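Local coordinates for Ctr9 protein (Myceliophthora thermophila, PDB 6AF0), which probably binds RNA polymerase II as part of the Paf1 transcription elongation complex, in which this TPR-containing region of Ctr9 assembles with Paf1 and Cdc73, at residues 370-374 with 386-391; 428-432 with 444-448; 578-582 with 611-617. Numbering follows the deposited sequence.

How the contacts relate
From the N terminus, the three contacts follow one another in series along a helical solenoid; none nests in or crosses another. Contact 1 closes the short connection between helices 363-376 and 385-396, so it joins consecutive antiparallel helices. Contact 2 likewise brings together consecutive helices, 418-435 and 445-463, with their residues in reversed order; its nearest atoms lie about 13 Å from those of contact 1. Contact 3 spans more: it encloses helix 594-607 and sets helix 573-591 beside helix 612-625 in nearly the same direction. It lies about 20 Å from contact 2 and 35 Å from contact 1, nearest atoms in each case. Together they show both neighbour relations, next helix and next but one.

Contact 1. Residues 370-374 with 386-391; sequences YRRAD and PAKFGA
Two helical segments, 370-374 and 386-391, run nearly antiparallel (153° between directions, signed crossing -153°), their axes only 8.2 Å apart, with Y370 CA 5.0 Å from A387 CA. Helices 363-376 and 385-396 follow one another in the solenoid, and an aromatic ring laid on a glycine, with A373 and A387 beside it, allows this approach, consistent with a TPR-like repeat. P386 presents its carbonyl to the Y370 ring (O to CE1 4.0 Å). A387 points toward the partner helix: its CB lies 3.8 Å from A373 CB, while its O comes within 3.2 Å of Y370 CD1. K388 leaves its helix away from the partner, but chi1 m and the other chi angles t bring CE 3.0 Å from D374 OD1; NZ stays 4.0 Å from that oxygen, beyond a salt bridge, and hydrogen-bonds to R382 O, while D374 OD1 accepts from Y384 N. G390 lies under the Y370 ring (chi1 m, -84°): its CA makes a CH-pi contact 3.4 Å from the centroid, and an ideal CB would clash, 1.9 Å from Y370 CE1. A391 CB is 4.4 Å from Y370 CB. Y370 OH hydrogen-bonds to H358 of helix 343-360. Cohesion comes mainly from van der Waals and CH-pi packing, the Y370 ring on G390 CA and apolar contacts with A387 and A391; the charged pair adds at most a loose attraction.

Contact 2. Residues 428-432 with 444-448; sequences YAEEV and KSAEA
Consecutive helices of the TPR-like solenoid form a helical hairpin, between the C-terminal part of helix 418-435 and the start of helix 445-463. Residues 428-432 are helical; K444 is the N-cap residue (phi/psi -125/45) and 445-448 the first turn. The two segments run in opposite order, with Y428 CA 5.7 Å from E447 CA and V432 CA 6.3 Å from K444 CA. Y428 (chi1 m) points toward the second helix, CB 3.5 Å from E447 O; its side chain also touches K450, A451 and, on helix 401-414, K405 and E409. E431 (chi1 and chi2 t) lies along aliphatic chains, CG 3.8 Å from K444 CE and OE2 3.3 Å from E447 CG. E431 OE2 stands 4.1 Å from E447 OE1, a like-charge pair; E431 OE1 has a long, weak ion pair with K405 NZ, and K444 NZ a salt bridge with E442. V432 (chi1 t) packs near the loop end of the hairpin, its CG2 3.7 Å from A448 N and 3.8 Å from A448 CB.

Contact 3. Residues 578-582 with 611-617; sequences TTIPF and YTDARTR
Helix 578-582, kinked where the N of T578 and of P581 has no bond to the turn before, runs almost parallel to helix 612-617, 18° apart in direction, axes 10.6 Å apart; Y611 (phi/psi -71/104) is the loop residue ahead of the second helix. T578 CA is 7.7 Å from Y611 CA, F582 CA 6.3 Å from A614 CA. F582 and Y611 (both chi1 t) fill the gap: the Y611 edge faces the F582 ring in an offset edge-to-face pair, centroids 5.8 Å apart, planes at 64°. F582 CE1 also reaches D613 O (3.5 Å) and, at the ring edge, R617 CG (3.7 Å). R617 pairs with E589; Y611 OH and T579 OG1 each hydrogen-bond to an acidic side chain of the Cdc73 chain, and D613 is paired with a basic side chain of the Paf1 chain. Consistent with TPR architecture, helix 573-591 of the predicted repeat lies beside helix 612-625, with helix 594-607 against T578, F582, A614 and R617, helix 547-566 touching I580 and P581, and helix 646-662 touching T616.

Contact 1. Residues 370-374 with 386-391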
ATOM      1  N   TYR A 370       6.754 -21.013  13.381  1.00 77.00           N
ATOM      2  CA  TYR A 370       5.969 -19.779  13.384  1.00 85.57           C
ATOM      3  C   TYR A 370       4.510 -20.029  13.801  1.00 86.15           C
ATOM      4  O   TYR A 370       3.941 -19.271  14.587  1.00 79.93           O
ATOM      5  CB  TYR A 370       5.982 -19.102  12.010  1.00 87.57           C
ATOM      6  CG  TYR A 370       7.176 -18.224  11.747  1.00 83.83           C
ATOM      7  CD1 TYR A 370       7.437 -17.132  12.532  1.00 82.06           C
ATOM      8  CD2 TYR A 370       8.025 -18.473  10.686  1.00 82.96           C
ATOM      9  CE1 TYR A 370       8.533 -16.338  12.294  1.00 80.30           C
ATOM     10  CE2 TYR A 370       9.117 -17.675  10.436  1.00 73.52           C
ATOM     11  CZ  TYR A 370       9.365 -16.617  11.252  1.00 71.44           C
ATOM     12  OH  TYR A 370      10.433 -15.802  11.007  1.00 78.03           O
ATOM     13  N   ARG A 371       3.907 -21.073  13.235  1.00 92.61           N
ATOM     14  CA  ARG A 371       2.509 -21.401  13.511  1.00 98.44           C
ATOM     15  C   ARG A 371       2.307 -21.707  15.012  1.00 93.21           C
ATOM     16  O   ARG A 371       1.363 -21.218  15.642  1.00 88.04           O
ATOM     17  CB  ARG A 371       2.053 -22.557  12.612  1.00103.76           C
ATOM     18  CG  ARG A 371       0.982 -23.438  13.216  1.00109.67           C
ATOM     19  CD  ARG A 371       0.827 -24.759  12.492  1.00109.10           C
ATOM     20  NE  ARG A 371       0.223 -25.749  13.380  1.00123.58           N
ATOM     21  CZ  ARG A 371      -1.031 -25.702  13.848  1.00134.68           C
ATOM     22  NH1 ARG A 371      -1.859 -24.705  13.531  1.00140.29           N
ATOM     23  NH2 ARG A 371      -1.470 -26.670  14.645  1.00136.83           N
ATOM     24  N   ARG A 372       3.217 -22.489  15.578  1.00 82.46           N
ATOM     25  CA  ARG A 372       3.150 -22.864  16.993  1.00 85.63           C
ATOM     26  C   ARG A 372       3.328 -21.662  17.913  1.00 85.06           C
ATOM     27  O   ARG A 372       2.740 -21.589  18.988  1.00 78.80           O
ATOM     28  CB  ARG A 372       4.203 -23.937  17.305  1.00 81.02           C
ATOM     29  CG  ARG A 372       3.847 -25.268  16.675  1.00 90.94           C
ATOM     30  CD  ARG A 372       4.842 -26.371  16.971  1.00103.10           C
ATOM     31  NE  ARG A 372       4.519 -27.582  16.210  1.00116.13           N
ATOM     32  CZ  ARG A 372       5.301 -28.656  16.117  1.00122.26           C
ATOM     33  NH1 ARG A 372       6.475 -28.697  16.748  1.00123.66           N
ATOM     34  NH2 ARG A 372       4.906 -29.695  15.384  1.00123.06           N
ATOM     35  N   ALA A 373       4.162 -20.736  17.464  1.00 89.40           N
ATOM     36  CA  ALA A 373       4.417 -19.498  18.165  1.00 86.39           C
ATOM     37  C   ALA A 373       3.169 -18.632  18.188  1.00 82.67           C
ATOM     38  O   ALA A 373       2.919 -17.934  19.168  1.00 80.49           O
ATOM     39  CB  ALA A 373       5.563 -18.750  17.488  1.00 86.24           C
ATOM     40  N   ASP A 374       2.417 -18.658  17.089  1.00 88.78           N
ATOM     41  CA  ASP A 374       1.184 -17.871  16.965  1.00 88.39           C
ATOM     42  C   ASP A 374       0.097 -18.478  17.828  1.00 82.80           C
ATOM     43  O   ASP A 374      -0.552 -17.771  18.603  1.00 71.63           O
ATOM     44  CB  ASP A 374       0.696 -17.792  15.508  1.00 90.63           C
ATOM     45  CG  ASP A 374      -0.493 -16.820  15.331  1.00 95.45           C
ATOM     46  OD1 ASP A 374      -0.665 -15.954  16.207  1.00 94.90           O
ATOM     47  OD2 ASP A 374      -1.255 -16.909  14.334  1.00 94.39           O
ATOM     48  N   PRO A 386       4.647 -10.817  15.156  1.00 69.68           N
ATOM     49  CA  PRO A 386       5.819 -11.212  14.385  1.00 77.30           C
ATOM     50  C   PRO A 386       5.775 -12.648  13.849  1.00 73.09           C
ATOM     51  O   PRO A 386       6.409 -12.951  12.819  1.00 74.82           O
ATOM     52  CB  PRO A 386       6.978 -11.047  15.395  1.00 79.43           C
ATOM     53  CG  PRO A 386       6.476 -10.051  16.378  1.00 77.46           C
ATOM     54  CD  PRO A 386       5.000 -10.289  16.485  1.00 72.21           C
ATOM     55  N   ALA A 387       5.080 -13.530  14.558  1.00 69.25           N
ATOM     56  CA  ALA A 387       5.045 -14.946  14.169  1.00 75.39           C
ATOM     57  C   ALA A 387       4.196 -15.114  12.911  1.00 75.37           C
ATOM     58  O   ALA A 387       4.525 -15.884  11.989  1.00 66.55           O
ATOM     59  CB  ALA A 387       4.482 -15.794  15.297  1.00 75.36           C
ATOM     60  N   LYS A 388       3.094 -14.373  12.919  1.00 68.85           N
ATOM     61  CA  LYS A 388       2.170 -14.311  11.811  1.00 69.26           C
ATOM     62  C   LYS A 388       2.872 -13.788  10.579  1.00 70.77           C
ATOM     63  O   LYS A 388       2.647 -14.287   9.465  1.00 75.40           O
ATOM     64  CB  LYS A 388       0.978 -13.395  12.158  1.00 71.03           C
ATOM     65  CG  LYS A 388       0.041 -13.964  13.218  1.00 74.17           C
ATOM     66  CD  LYS A 388      -1.075 -13.010  13.611  1.00 72.49           C
ATOM     67  CE  LYS A 388      -1.845 -13.602  14.780  1.00 75.00           C
ATOM     68  NZ  LYS A 388      -2.822 -12.650  15.372  1.00 78.94           N
ATOM     69  N   PHE A 389       3.692 -12.763  10.777  1.00 65.49           N
ATOM     70  CA  PHE A 389       4.424 -12.175   9.692  1.00 66.29           C
ATOM     71  C   PHE A 389       5.425 -13.186   9.160  1.00 66.05           C
ATOM     72  O   PHE A 389       5.537 -13.360   7.959  1.00 75.56           O
ATOM     73  CB  PHE A 389       5.090 -10.882  10.151  1.00 73.42           C
ATOM     74  CG  PHE A 389       5.878 -10.175   9.077  1.00 77.62           C
ATOM     75  CD1 PHE A 389       7.255 -10.325   8.988  1.00 79.31           C
ATOM     76  CD2 PHE A 389       5.244  -9.353   8.170  1.00 83.99           C
ATOM     77  CE1 PHE A 389       7.974  -9.664   8.018  1.00 84.44           C
ATOM     78  CE2 PHE A 389       5.960  -8.698   7.184  1.00 87.27           C
ATOM     79  CZ  PHE A 389       7.327  -8.854   7.110  1.00 89.39           C
ATOM     80  N   GLY A 390       6.125 -13.888  10.028  1.00 60.94           N
ATOM     81  CA  GLY A 390       7.106 -14.835   9.538  1.00 70.60           C
ATOM     82  C   GLY A 390       6.448 -15.914   8.698  1.00 75.17           C
ATOM     83  O   GLY A 390       7.010 -16.405   7.718  1.00 82.45           O
ATOM     84  N   ALA A 391       5.248 -16.297   9.108  1.00 82.50           N
ATOM     85  CA  ALA A 391       4.463 -17.260   8.352  1.00 82.42           C
ATOM     86  C   ALA A 391       4.216 -16.702   6.965  1.00 80.68           C
ATOM     87  O   ALA A 391       4.510 -17.367   5.967  1.00 80.74           O
ATOM     88  CB  ALA A 391       3.145 -17.560   9.054  1.00 82.49           C
TER

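Contact 2. Residues 428-432 with 444-448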
ATOM      1  N   TYR A 428       0.812  -7.314  -4.549  1.00 72.60           N
ATOM      2  CA  TYR A 428      -0.167  -6.860  -5.507  1.00 73.18           C
ATOM      3  C   TYR A 428       0.482  -6.134  -6.697  1.00 81.63           C
ATOM      4  O   TYR A 428       0.175  -6.418  -7.861  1.00 86.79           O
ATOM      5  CB  TYR A 428      -1.185  -5.929  -4.836  1.00 76.93           C
ATOM      6  CG  TYR A 428      -2.247  -6.619  -4.007  1.00 82.13           C
ATOM      7  CD1 TYR A 428      -2.730  -7.865  -4.359  1.00 88.81           C
ATOM      8  CD2 TYR A 428      -2.811  -6.001  -2.896  1.00 87.38           C
ATOM      9  CE1 TYR A 428      -3.711  -8.495  -3.618  1.00 90.35           C
ATOM     10  CE2 TYR A 428      -3.802  -6.633  -2.150  1.00 92.99           C
ATOM     11  CZ  TYR A 428      -4.244  -7.889  -2.521  1.00 90.17           C
ATOM     12  OH  TYR A 428      -5.214  -8.561  -1.818  1.00 81.81           O
ATOM     13  N   ALA A 429       1.373  -5.195  -6.420  1.00 75.92           N
ATOM     14  CA  ALA A 429       2.024  -4.483  -7.501  1.00 76.33           C
ATOM     15  C   ALA A 429       2.626  -5.482  -8.448  1.00 69.65           C
ATOM     16  O   ALA A 429       2.312  -5.485  -9.605  1.00 67.21           O
ATOM     17  CB  ALA A 429       3.108  -3.567  -6.969  1.00 85.10           C
ATOM     18  N   GLU A 430       3.481  -6.356  -7.947  1.00 71.00           N
ATOM     19  CA  GLU A 430       4.134  -7.323  -8.817  1.00 75.79           C
ATOM     20  C   GLU A 430       3.140  -8.185  -9.596  1.00 72.97           C
ATOM     21  O   GLU A 430       3.442  -8.656 -10.671  1.00 70.85           O
ATOM     22  CB  GLU A 430       5.068  -8.222  -8.022  1.00 77.46           C
ATOM     23  CG  GLU A 430       6.321  -7.526  -7.527  1.00 80.54           C
ATOM     24  CD  GLU A 430       7.493  -8.476  -7.367  1.00 83.63           C
ATOM     25  OE1 GLU A 430       7.406  -9.620  -7.841  1.00 84.06           O
ATOM     26  OE2 GLU A 430       8.507  -8.082  -6.762  1.00 86.90           O
ATOM     27  N   GLU A 431       1.967  -8.409  -9.032  1.00 80.23           N
ATOM     28  CA  GLU A 431       0.917  -9.181  -9.699  1.00 86.07           C
ATOM     29  C   GLU A 431       0.440  -8.461 -10.967  1.00 84.39           C
ATOM     30  O   GLU A 431       0.357  -9.066 -12.041  1.00 89.68           O
ATOM     31  CB  GLU A 431      -0.252  -9.397  -8.731  1.00 93.91           C
ATOM     32  CG  GLU A 431      -1.214 -10.519  -9.096  1.00103.41           C
ATOM     33  CD  GLU A 431      -2.299 -10.711  -8.036  1.00108.59           C
ATOM     34  OE1 GLU A 431      -2.147 -11.653  -7.215  1.00102.57           O
ATOM     35  OE2 GLU A 431      -3.279  -9.906  -8.001  1.00 98.43           O
ATOM     36  N   VAL A 432       0.131  -7.172 -10.819  1.00 70.11           N
ATOM     37  CA  VAL A 432      -0.205  -6.290 -11.928  1.00 63.40           C
ATOM     38  C   VAL A 432       0.887  -6.246 -13.017  1.00 67.75           C
ATOM     39  O   VAL A 432       0.616  -6.368 -14.204  1.00 78.51           O
ATOM     40  CB  VAL A 432      -0.382  -4.844 -11.423  1.00 62.25           C
ATOM     41  CG1 VAL A 432      -0.477  -3.862 -12.582  1.00 66.42           C
ATOM     42  CG2 VAL A 432      -1.603  -4.724 -10.540  1.00 63.75           C
ATOM     43  N   LYS A 444      -6.979  -6.552 -13.517  1.00 85.54           N
ATOM     44  CA  LYS A 444      -6.450  -6.435 -12.197  1.00 79.46           C
ATOM     45  C   LYS A 444      -6.420  -5.002 -11.790  1.00 75.73           C
ATOM     46  O   LYS A 444      -5.442  -4.554 -11.234  1.00 79.55           O
ATOM     47  CB  LYS A 444      -5.073  -7.067 -12.167  1.00 77.66           C
ATOM     48  CG  LYS A 444      -5.185  -8.571 -12.008  1.00 80.11           C
ATOM     49  CD  LYS A 444      -3.858  -9.265 -12.208  1.00 84.45           C
ATOM     50  CE  LYS A 444      -3.893 -10.698 -11.724  1.00 83.99           C
ATOM     51  NZ  LYS A 444      -5.092 -11.421 -12.213  1.00 90.04           N
ATOM     52  N   SER A 445      -7.502  -4.282 -12.061  1.00 79.98           N
ATOM     53  CA  SER A 445      -7.589  -2.869 -11.668  1.00 91.81           C
ATOM     54  C   SER A 445      -7.826  -2.733 -10.170  1.00 88.12           C
ATOM     55  O   SER A 445      -7.380  -1.775  -9.544  1.00 92.24           O
ATOM     56  CB  SER A 445      -8.719  -2.163 -12.403  1.00 96.69           C
ATOM     57  OG  SER A 445      -9.960  -2.448 -11.780  1.00110.76           O
ATOM     58  N   ALA A 446      -8.567  -3.686  -9.619  1.00 89.39           N
ATOM     59  CA  ALA A 446      -8.795  -3.758  -8.188  1.00 87.23           C
ATOM     60  C   ALA A 446      -7.479  -4.049  -7.416  1.00 87.72           C
ATOM     61  O   ALA A 446      -7.152  -3.383  -6.428  1.00 84.02           O
ATOM     62  CB  ALA A 446      -9.843  -4.815  -7.908  1.00 89.42           C
ATOM     63  N   GLU A 447      -6.709  -5.016  -7.901  1.00 84.69           N
ATOM     64  CA  GLU A 447      -5.406  -5.344  -7.290  1.00 88.14           C
ATOM     65  C   GLU A 447      -4.423  -4.174  -7.382  1.00 87.13           C
ATOM     66  O   GLU A 447      -3.622  -3.951  -6.481  1.00 91.57           O
ATOM     67  CB  GLU A 447      -4.758  -6.573  -7.943  1.00 96.15           C
ATOM     68  CG  GLU A 447      -5.711  -7.676  -8.399  1.00105.04           C
ATOM     69  CD  GLU A 447      -6.890  -7.865  -7.476  1.00120.41           C
ATOM     70  OE1 GLU A 447      -6.717  -8.455  -6.388  1.00148.88           O
ATOM     71  OE2 GLU A 447      -7.994  -7.414  -7.841  1.00138.96           O
ATOM     72  N   ALA A 448      -4.474  -3.453  -8.497  1.00 90.23           N
ATOM     73  CA  ALA A 448      -3.694  -2.236  -8.673  1.00 85.11           C
ATOM     74  C   ALA A 448      -4.092  -1.205  -7.627  1.00 85.94           C
ATOM     75  O   ALA A 448      -3.234  -0.641  -6.967  1.00 84.37           O
ATOM     76  CB  ALA A 448      -3.880  -1.675 -10.064  1.00 80.83           C
TER

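Contact 3. Residues 578-582 with 611-617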
ATOM      1  N   THR A 578      20.199   2.670 -27.971  1.00104.50           N
ATOM      2  CA  THR A 578      19.254   2.714 -29.094  1.00108.24           C
ATOM      3  C   THR A 578      17.955   3.387 -28.649  1.00 96.57           C
ATOM      4  O   THR A 578      17.465   4.296 -29.312  1.00102.80           O
ATOM      5  CB  THR A 578      18.960   1.319 -29.719  1.00112.99           C
ATOM      6  OG1 THR A 578      18.277   0.479 -28.780  1.00122.35           O
ATOM      7  CG2 THR A 578      20.253   0.643 -30.189  1.00109.80           C
ATOM      8  N   THR A 579      17.410   2.945 -27.521  1.00 81.85           N
ATOM      9  CA  THR A 579      16.190   3.534 -26.986  1.00 81.85           C
ATOM     10  C   THR A 579      16.379   5.029 -26.693  1.00 81.79           C
ATOM     11  O   THR A 579      15.741   5.872 -27.330  1.00 79.15           O
ATOM     12  CB  THR A 579      15.715   2.793 -25.720  1.00 79.39           C
ATOM     13  OG1 THR A 579      15.185   1.523 -26.097  1.00 90.67           O
ATOM     14  CG2 THR A 579      14.628   3.531 -25.028  1.00 74.07           C
ATOM     15  N   ILE A 580      17.267   5.356 -25.758  1.00 77.55           N
ATOM     16  CA  ILE A 580      17.359   6.722 -25.227  1.00 71.19           C
ATOM     17  C   ILE A 580      17.601   7.790 -26.298  1.00 74.24           C
ATOM     18  O   ILE A 580      16.972   8.845 -26.243  1.00 85.24           O
ATOM     19  CB  ILE A 580      18.410   6.860 -24.118  1.00 68.72           C
ATOM     20  CG1 ILE A 580      18.054   5.957 -22.955  1.00 69.22           C
ATOM     21  CG2 ILE A 580      18.478   8.298 -23.617  1.00 67.10           C
ATOM     22  CD1 ILE A 580      19.125   5.908 -21.891  1.00 74.50           C
ATOM     23  N   PRO A 581      18.499   7.541 -27.269  1.00 70.68           N
ATOM     24  CA  PRO A 581      18.662   8.543 -28.335  1.00 72.32           C
ATOM     25  C   PRO A 581      17.455   8.728 -29.256  1.00 72.72           C
ATOM     26  O   PRO A 581      17.345   9.744 -29.947  1.00 68.38           O
ATOM     27  CB  PRO A 581      19.842   8.009 -29.140  1.00 72.19           C
ATOM     28  CG  PRO A 581      20.626   7.260 -28.134  1.00 79.49           C
ATOM     29  CD  PRO A 581      19.577   6.547 -27.318  1.00 77.05           C
ATOM     30  N   PHE A 582      16.570   7.747 -29.296  1.00 74.35           N
ATOM     31  CA  PHE A 582      15.314   7.954 -29.965  1.00 77.50           C
ATOM     32  C   PHE A 582      14.510   8.933 -29.147  1.00 77.30           C
ATOM     33  O   PHE A 582      13.983   9.908 -29.675  1.00 90.91           O
ATOM     34  CB  PHE A 582      14.532   6.660 -30.139  1.00 80.82           C
ATOM     35  CG  PHE A 582      13.115   6.887 -30.576  1.00 75.93           C
ATOM     36  CD1 PHE A 582      12.834   7.189 -31.903  1.00 74.93           C
ATOM     37  CD2 PHE A 582      12.073   6.850 -29.655  1.00 70.60           C
ATOM     38  CE1 PHE A 582      11.528   7.428 -32.314  1.00 76.32           C
ATOM     39  CE2 PHE A 582      10.773   7.067 -30.060  1.00 71.59           C
ATOM     40  CZ  PHE A 582      10.498   7.361 -31.392  1.00 76.11           C
ATOM     41  N   TYR A 611      16.092   0.115 -36.367  1.00113.60           N
ATOM     42  CA  TYR A 611      15.179   0.703 -35.360  1.00104.06           C
ATOM     43  C   TYR A 611      14.177   1.571 -36.088  1.00102.71           C
ATOM     44  O   TYR A 611      14.502   2.676 -36.519  1.00101.10           O
ATOM     45  CB  TYR A 611      15.928   1.549 -34.336  1.00 97.12           C
ATOM     46  CG  TYR A 611      15.139   1.810 -33.062  1.00 92.30           C
ATOM     47  CD1 TYR A 611      14.607   3.062 -32.793  1.00 93.54           C
ATOM     48  CD2 TYR A 611      14.941   0.807 -32.121  1.00 86.88           C
ATOM     49  CE1 TYR A 611      13.905   3.312 -31.625  1.00 90.42           C
ATOM     50  CE2 TYR A 611      14.236   1.049 -30.950  1.00 87.20           C
ATOM     51  CZ  TYR A 611      13.718   2.310 -30.707  1.00 86.57           C
ATOM     52  OH  TYR A 611      13.006   2.605 -29.563  1.00 74.25           O
ATOM     53  N   THR A 612      12.955   1.069 -36.224  1.00100.10           N
ATOM     54  CA  THR A 612      12.041   1.588 -37.239  1.00100.06           C
ATOM     55  C   THR A 612      11.273   2.816 -36.794  1.00 96.14           C
ATOM     56  O   THR A 612      11.034   3.717 -37.602  1.00 87.24           O
ATOM     57  CB  THR A 612      11.077   0.500 -37.718  1.00103.84           C
ATOM     58  OG1 THR A 612      10.618  -0.266 -36.600  1.00110.31           O
ATOM     59  CG2 THR A 612      11.801  -0.414 -38.649  1.00107.05           C
ATOM     60  N   ASP A 613      10.910   2.851 -35.509  1.00 94.93           N
ATOM     61  CA  ASP A 613      10.225   4.004 -34.920  1.00 87.50           C
ATOM     62  C   ASP A 613      11.011   5.288 -35.228  1.00 87.18           C
ATOM     63  O   ASP A 613      10.428   6.356 -35.458  1.00 80.23           O
ATOM     64  CB  ASP A 613      10.009   3.812 -33.401  1.00 83.49           C
ATOM     65  CG  ASP A 613       8.733   2.959 -33.065  1.00 89.75           C
ATOM     66  OD1 ASP A 613       7.932   2.610 -33.976  1.00 86.00           O
ATOM     67  OD2 ASP A 613       8.518   2.633 -31.874  1.00 78.18           O
ATOM     68  N   ALA A 614      12.335   5.177 -35.266  1.00 84.89           N
ATOM     69  CA  ALA A 614      13.162   6.312 -35.653  1.00 85.81           C
ATOM     70  C   ALA A 614      12.856   6.771 -37.065  1.00 84.72           C
ATOM     71  O   ALA A 614      12.588   7.933 -37.292  1.00 87.06           O
ATOM     72  CB  ALA A 614      14.625   5.977 -35.525  1.00 85.49           C
ATOM     73  N   ARG A 615      12.887   5.859 -38.021  1.00 90.19           N
ATOM     74  CA  ARG A 615      12.650   6.249 -39.400  1.00 91.35           C
ATOM     75  C   ARG A 615      11.193   6.625 -39.644  1.00 85.64           C
ATOM     76  O   ARG A 615      10.911   7.429 -40.525  1.00 81.48           O
ATOM     77  CB  ARG A 615      13.102   5.160 -40.376  1.00102.22           C
ATOM     78  CG  ARG A 615      12.776   5.505 -41.835  1.00115.36           C
ATOM     79  CD  ARG A 615      13.562   4.695 -42.853  1.00114.72           C
ATOM     80  NE  ARG A 615      14.946   4.495 -42.438  1.00116.48           N
ATOM     81  CZ  ARG A 615      15.657   3.389 -42.661  1.00128.56           C
ATOM     82  NH1 ARG A 615      15.129   2.349 -43.307  1.00133.01           N
ATOM     83  NH2 ARG A 615      16.912   3.319 -42.232  1.00118.35           N
ATOM     84  N   THR A 616      10.278   6.043 -38.869  1.00 81.91           N
ATOM     85  CA  THR A 616       8.864   6.437 -38.911  1.00 74.71           C
ATOM     86  C   THR A 616       8.701   7.912 -38.526  1.00 75.43           C
ATOM     87  O   THR A 616       7.978   8.651 -39.199  1.00 76.17           O
ATOM     88  CB  THR A 616       7.985   5.586 -37.984  1.00 76.53           C
ATOM     89  OG1 THR A 616       8.285   4.180 -38.130  1.00 73.88           O
ATOM     90  CG2 THR A 616       6.516   5.856 -38.268  1.00 69.35           C
ATOM     91  N   ARG A 617       9.376   8.335 -37.455  1.00 74.50           N
ATOM     92  CA  ARG A 617       9.440   9.767 -37.092  1.00 72.67           C
ATOM     93  C   ARG A 617      10.132  10.574 -38.180  1.00 71.80           C
ATOM     94  O   ARG A 617       9.724  11.682 -38.492  1.00 74.35           O
ATOM     95  CB  ARG A 617      10.134   9.993 -35.740  1.00 69.54           C
ATOM     96  CG  ARG A 617       9.331   9.496 -34.538  1.00 71.33           C
ATOM     97  CD  ARG A 617       7.882   9.977 -34.528  1.00 64.75           C
ATOM     98  NE  ARG A 617       7.769  11.420 -34.706  1.00 64.34           N
ATOM     99  CZ  ARG A 617       6.642  12.122 -34.562  1.00 65.01           C
ATOM    100  NH1 ARG A 617       5.505  11.544 -34.238  1.00 68.71           N
ATOM    101  NH2 ARG A 617       6.649  13.424 -34.735  1.00 68.33           N
TER